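Local coordinates for protein alkaline phosphatase D (Bacillus subtilis, PDB 2YEQ) that hydrolyses phosphate esters as an alkaline phosphatase and phosphodiesterase whose active site holds iron and calcium, at residues A[91-95]-A[96-100]; A[136-140]-A[141-145]. All coordinates share one frame; numbering follows the deposited sequence.

Contact 1: A[91-95]-A[96-100]; sequences RFKTG and HELSP. With PE5 (3,6,9,12,15,18,21,24-octaoxahexacosan-1-ol), chain P.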
loop_
_atom_site.group_PDB
_atom_site.type_symbol
_atom_site.label_atom_id
_atom_site.label_comp_id
_atom_site.label_asym_id
_atom_site.label_seq_id
_atom_site.Cartn_x
_atom_site.Cartn_y
_atom_site.Cartn_z
ATOM N N ARG A 91 -0.696 17.805 -17.373
ATOM C CA ARG A 91 -0.672 16.923 -18.539
ATOM C C ARG A 91 0.685 16.965 -19.199
ATOM O O ARG A 91 1.483 17.874 -18.951
ATOM C CB ARG A 91 -1.754 17.310 -19.552
ATOM C CG ARG A 91 -1.440 18.594 -20.233
ATOM C CD ARG A 91 -2.457 18.944 -21.310
ATOM N NE ARG A 91 -2.202 20.307 -21.761
ATOM C CZ ARG A 91 -2.992 20.986 -22.582
ATOM N NH1 ARG A 91 -4.116 20.443 -23.037
ATOM N NH2 ARG A 91 -2.660 22.225 -22.925
ATOM N N PHE A 92 0.927 15.964 -20.033
ATOM C CA PHE A 92 2.176 15.829 -20.753
ATOM C C PHE A 92 1.899 15.870 -22.245
ATOM O O PHE A 92 0.816 15.501 -22.694
ATOM C CB PHE A 92 2.839 14.482 -20.435
ATOM C CG PHE A 92 3.181 14.286 -18.987
ATOM C CD1 PHE A 92 4.412 14.691 -18.491
ATOM C CD2 PHE A 92 2.284 13.683 -18.127
ATOM C CE1 PHE A 92 4.742 14.484 -17.165
ATOM C CE2 PHE A 92 2.607 13.481 -16.773
ATOM C CZ PHE A 92 3.838 13.883 -16.305
ATOM N N LYS A 93 2.919 16.241 -23.008
ATOM C CA LYS A 93 2.864 16.232 -24.467
ATOM C C LYS A 93 4.206 15.730 -24.977
ATOM O O LYS A 93 5.245 16.182 -24.509
ATOM C CB LYS A 93 2.608 17.644 -24.974
ATOM C CG LYS A 93 2.360 17.779 -26.447
ATOM C CD LYS A 93 2.517 19.257 -26.864
ATOM C CE LYS A 93 1.792 19.592 -28.166
ATOM N NZ LYS A 93 1.550 21.063 -28.302
ATOM N N THR A 94 4.171 14.789 -25.911
ATOM C CA THR A 94 5.380 14.320 -26.569
ATOM C C THR A 94 5.102 14.306 -28.064
ATOM O O THR A 94 4.175 13.653 -28.524
ATOM C CB THR A 94 5.876 12.961 -25.992
ATOM O OG1 THR A 94 7.172 12.667 -26.518
ATOM C CG2 THR A 94 4.894 11.811 -26.250
ATOM N N GLY A 95 5.906 15.063 -28.801
ATOM C CA GLY A 95 5.618 15.381 -30.187
ATOM C C GLY A 95 4.276 16.077 -30.195
ATOM O O GLY A 95 4.072 17.093 -29.516
ATOM N N HIS A 96 3.333 15.483 -30.898
ATOM C CA HIS A 96 1.978 15.992 -30.964
ATOM C C HIS A 96 1.031 15.221 -30.033
ATOM O O HIS A 96 -0.149 15.560 -29.943
ATOM C CB HIS A 96 1.481 15.925 -32.417
ATOM C CG HIS A 96 2.405 16.586 -33.393
ATOM N ND1 HIS A 96 2.291 17.915 -33.742
ATOM C CD2 HIS A 96 3.489 16.109 -34.053
ATOM C CE1 HIS A 96 3.253 18.222 -34.599
ATOM N NE2 HIS A 96 3.999 17.148 -34.794
ATOM N N GLU A 97 1.533 14.182 -29.367
ATOM C CA GLU A 97 0.680 13.303 -28.549
ATOM C C GLU A 97 0.413 13.933 -27.178
ATOM O O GLU A 97 1.332 14.458 -26.554
ATOM C CB GLU A 97 1.313 11.917 -28.366
ATOM C CG GLU A 97 1.648 11.172 -29.661
ATOM C CD GLU A 97 0.433 10.620 -30.379
ATOM O OE1 GLU A 97 -0.635 10.431 -29.729
ATOM O OE2 GLU A 97 0.560 10.368 -31.608
ATOM N N LEU A 98 -0.842 13.891 -26.732
ATOM C CA LEU A 98 -1.238 14.451 -25.432
ATOM C C LEU A 98 -1.656 13.354 -24.459
ATOM O O LEU A 98 -2.389 12.447 -24.815
ATOM C CB LEU A 98 -2.417 15.399 -25.589
ATOM C CG LEU A 98 -2.161 16.781 -26.151
ATOM C CD1 LEU A 98 -3.523 17.480 -26.355
ATOM C CD2 LEU A 98 -1.269 17.583 -25.202
ATOM N N SER A 99 -1.181 13.448 -23.223
ATOM C CA SER A 99 -1.592 12.523 -22.167
ATOM C C SER A 99 -3.009 12.828 -21.691
ATOM O O SER A 99 -3.531 13.931 -21.905
ATOM C CB SER A 99 -0.630 12.620 -20.974
ATOM O OG SER A 99 -0.834 13.806 -20.197
ATOM N N PRO A 100 -3.647 11.866 -21.033
ATOM C CA PRO A 100 -4.776 12.238 -20.188
ATOM C C PRO A 100 -4.412 13.369 -19.216
ATOM O O PRO A 100 -3.248 13.548 -18.840
ATOM C CB PRO A 100 -5.080 10.958 -19.414
ATOM C CG PRO A 100 -4.415 9.867 -20.164
ATOM C CD PRO A 100 -3.240 10.470 -20.803
HETATM C C50 PE5 P . -4.913 23.913 -24.989
HETATM O O1 PE5 P . -5.612 22.684 -24.781
HETATM C C1 PE5 P . -6.475 22.699 -23.633
HETATM C C2 PE5 P . -7.274 21.396 -23.536
HETATM O O2 PE5 P . -7.041 20.733 -22.280
HETATM C C3 PE5 P . -7.751 19.489 -22.091
HETATM C C4 PE5 P . -6.980 18.258 -22.608
HETATM O O3 PE5 P . -5.557 18.408 -22.625
#

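Contact 2: A[136-140]-A[141-145]; sequences KHMAK and EKLDL. With EDO (1,2-ethanediol), chain B.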
loop_
_atom_site.group_PDB
_atom_site.type_symbol
_atom_site.label_atom_id
_atom_site.label_comp_id
_atom_site.label_asym_id
_atom_site.label_seq_id
_atom_site.Cartn_x
_atom_site.Cartn_y
_atom_site.Cartn_z
ATOM N N LYS A 136 -12.452 1.987 -9.667
ATOM C CA LYS A 136 -13.529 2.731 -10.348
ATOM C C LYS A 136 -14.283 3.536 -9.308
ATOM O O LYS A 136 -14.464 4.738 -9.464
ATOM C CB LYS A 136 -14.483 1.783 -11.058
ATOM C CG LYS A 136 -15.468 2.510 -11.978
ATOM C CD LYS A 136 -16.413 1.532 -12.630
ATOM C CE LYS A 136 -17.330 2.220 -13.643
ATOM N NZ LYS A 136 -16.688 2.373 -14.978
ATOM N N HIS A 137 -14.686 2.876 -8.221
ATOM C CA HIS A 137 -15.337 3.569 -7.103
ATOM C C HIS A 137 -14.442 4.587 -6.403
ATOM O O HIS A 137 -14.904 5.691 -6.063
ATOM C CB HIS A 137 -15.894 2.563 -6.086
ATOM C CG HIS A 137 -16.971 1.683 -6.639
ATOM N ND1 HIS A 137 -18.172 2.182 -7.112
ATOM C CD2 HIS A 137 -17.026 0.341 -6.807
ATOM C CE1 HIS A 137 -18.929 1.177 -7.520
ATOM N NE2 HIS A 137 -18.256 0.047 -7.352
ATOM N N MET A 138 -13.162 4.260 -6.190
ATOM C CA MET A 138 -12.302 5.173 -5.495
ATOM C C MET A 138 -12.141 6.472 -6.260
ATOM O O MET A 138 -12.061 7.539 -5.654
ATOM C CB MET A 138 -10.915 4.569 -5.252
ATOM C CG MET A 138 -10.059 5.368 -4.313
ATOM S SD MET A 138 -8.344 4.793 -4.222
ATOM C CE MET A 138 -8.662 3.233 -3.433
ATOM N N ALA A 139 -12.070 6.371 -7.589
ATOM C CA ALA A 139 -11.853 7.539 -8.456
ATOM C C ALA A 139 -13.007 8.555 -8.341
ATOM O O ALA A 139 -12.852 9.687 -8.737
ATOM C CB ALA A 139 -11.676 7.103 -9.910
ATOM N N LYS A 140 -14.151 8.124 -7.825
ATOM C CA LYS A 140 -15.306 9.023 -7.616
ATOM C C LYS A 140 -15.347 9.642 -6.207
ATOM O O LYS A 140 -16.229 10.456 -5.918
ATOM C CB LYS A 140 -16.597 8.258 -7.890
ATOM C CG LYS A 140 -16.724 7.783 -9.345
ATOM C CD LYS A 140 -17.808 6.744 -9.485
ATOM C CE LYS A 140 -18.398 6.692 -10.898
ATOM N NZ LYS A 140 -19.063 5.371 -11.151
ATOM N N GLU A 141 -14.395 9.272 -5.339
ATOM C CA GLU A 141 -14.368 9.773 -3.968
ATOM C C GLU A 141 -13.788 11.164 -3.971
ATOM O O GLU A 141 -13.036 11.525 -4.866
ATOM C CB GLU A 141 -13.493 8.890 -3.031
ATOM C CG GLU A 141 -13.921 7.421 -2.891
ATOM C CD GLU A 141 -14.960 7.174 -1.805
ATOM O OE1 GLU A 141 -15.492 8.149 -1.220
ATOM O OE2 GLU A 141 -15.248 5.997 -1.536
ATOM N N LYS A 142 -14.107 11.945 -2.943
ATOM C CA LYS A 142 -13.496 13.250 -2.786
ATOM C C LYS A 142 -12.373 13.137 -1.783
ATOM O O LYS A 142 -12.612 13.183 -0.593
ATOM C CB LYS A 142 -14.525 14.289 -2.314
ATOM C CG LYS A 142 -15.378 14.859 -3.447
ATOM C CD LYS A 142 -16.809 14.320 -3.441
ATOM C CE LYS A 142 -17.299 13.915 -4.849
ATOM N NZ LYS A 142 -17.581 15.088 -5.734
ATOM N N LEU A 143 -11.141 13.005 -2.264
ATOM C CA LEU A 143 -10.000 12.742 -1.381
ATOM C C LEU A 143 -8.935 13.774 -1.587
ATOM O O LEU A 143 -8.781 14.292 -2.699
ATOM C CB LEU A 143 -9.414 11.355 -1.693
ATOM C CG LEU A 143 -10.371 10.183 -1.784
ATOM C CD1 LEU A 143 -9.601 8.951 -2.307
ATOM C CD2 LEU A 143 -11.055 9.920 -0.424
ATOM N N ASP A 144 -8.184 14.051 -0.529
ATOM C CA ASP A 144 -6.987 14.864 -0.600
ATOM C C ASP A 144 -5.764 14.048 -1.082
ATOM O O ASP A 144 -4.872 14.594 -1.714
ATOM C CB ASP A 144 -6.669 15.450 0.768
ATOM C CG ASP A 144 -7.779 16.398 1.283
ATOM O OD1 ASP A 144 -8.015 17.426 0.614
ATOM O OD2 ASP A 144 -8.378 16.110 2.349
ATOM N N LEU A 145 -5.726 12.767 -0.743
ATOM C CA LEU A 145 -4.657 11.880 -1.226
ATOM C C LEU A 145 -5.014 10.424 -1.039
ATOM O O LEU A 145 -6.042 10.082 -0.434
ATOM C CB LEU A 145 -3.290 12.240 -0.622
ATOM C CG LEU A 145 -3.060 12.273 0.889
ATOM C CD1 LEU A 145 -2.798 10.897 1.387
ATOM C CD2 LEU A 145 -1.866 13.144 1.213
HETATM C C1 EDO B . -7.437 15.889 -6.236
HETATM O O1 EDO B . -6.302 15.522 -7.008
HETATM C C2 EDO B . -7.092 15.842 -4.761
HETATM O O2 EDO B . -8.133 16.540 -4.069
HETATM O O HOH W 1 -12.998 12.075 -7.691
#

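Contact 1: A[91-95]-A[96-100]
Thr-94 and Glu-97 close a tight antiparallel hairpin: Thr-94 N reaches Glu-97 O at 2.9 Å, Glu-97 N returns to Thr-94 O at 2.8 Å, and a type II' beta turn lies between them. Gly-95 takes the first inner position of that turn at phi 59° and psi -120°; the positive phi by itself favours glycine, and a CB there would also run into His-96 N. Further from the turn, Ser-99 N binds Phe-92 O, but the reverse bond uses a side chain: Phe-92 N donates to Ser-99 OG over 2.8 Å, and OG in turn donates to Pro-100 O at 2.8 Å. The Ser-99 hydroxyl sits between its own backbone N and carbonyl carbon (chi1 75°), which sets OG against Phe-92 N and within reach of Pro-100 O. The same oxygen lies at the edge of the Phe-92 ring, 3.7 Å from CD2; the ring packs inward on Val-46, Trp-48 and Leu-25. Beside Phe-92, Thr-94 presents CG2 to Glu-97 CB while its OG1 binds Pro-45 O. On the other face of the sheet, Leu-98 brings CD2 to Lys-93 CG at 3.8 Å, and that methyl also lies over one face of the Arg-91 guanidinium. Arg-91 NH1 donates to PE5 O1 at 3.2 Å; its approach to PE5 O3 is too short to be trusted as a bond length. NH2 forms a salt bridge with Glu-49, and Phe-56 adds a cation-pi contact. A leucine in place of Arg-91 would probably leave Glu-49 without its cationic mate and Leu-98 CD2 without the flat group beneath it. This is a beta hairpin with a two-residue loop in the PhoD N-terminal domain, consistent with the immunoglobulin-like E-set fold, with strand 97-105 at the sheet's margin.

Contact 2: A[136-140]-A[141-145]
Glu-141 closes a type I beta turn on Met-138, directly after helix 133-138, in the beta-alpha-beta connection that links the neighbouring parallel strands 117-122 and 145-148. Its N donates to Met-138 O over 2.9 Å with an N-H...O angle of 161°, yet it approaches from well above the carbonyl plane, 58° out of it. The side chain follows its backbone over the same oxygen: Glu-141 CG lies 3.3 Å from Met-138 O. A bend at chi2 (-87°) then turns the carboxylate away from the turn, where OE1 pairs with Arg-444 and OE2 is shared between Arg-457 and the Tyr-442 hydroxyl, satisfying a buried acid and tying the turn to strands 440-448 and 451-459. The backbone is bridged as well: one water donates to Ala-139 O at 2.6 Å and to Glu-141 O at 2.9 Å. Lys-142, bent at three torsions, brings only CE back, 3.8 Å from Lys-140 O. Leu-143 then turns inward, its CD1 meeting Met-138 CG at 4.1 Å with the two side chains crossing at about a right angle; Thr-118 and Ala-120 of strand 117-122 also touch this leucine. Leu-143 O accepts a 2.7 Å hydrogen bond from O2 of an ethanediol, probably a crystallisation additive; the same diol is also hydrogen-bonded to Ala-201 O. Asp-144 begins the pairing with strand 117-122 through its backbone bond to Thr-118, while its OD2 accepts from Thr-118 N and its OD1 pairs with Lys-105 NZ.

How the contacts relate
Contact 1 comes first along the chain and closes before contact 2 opens; their centres are 24 Å apart and their nearest atoms about 12 Å apart, so they do not touch. They belong to different sheets: 91-100 to the four-stranded antiparallel sheet of the N-terminal domain, 136-145 to the lead-in to strand 145-148 of the ten-stranded mixed sheet. Strand 97-105, which starts in contact 1, ends at Lys-105, the salt-bridge partner of Asp-144, so a salt bridge also links the end of that strand to contact 2. Contact 2 lies on the connection between strands 117-122 and 145-148, after which come the metal ligands Cys-124 and Asp-151.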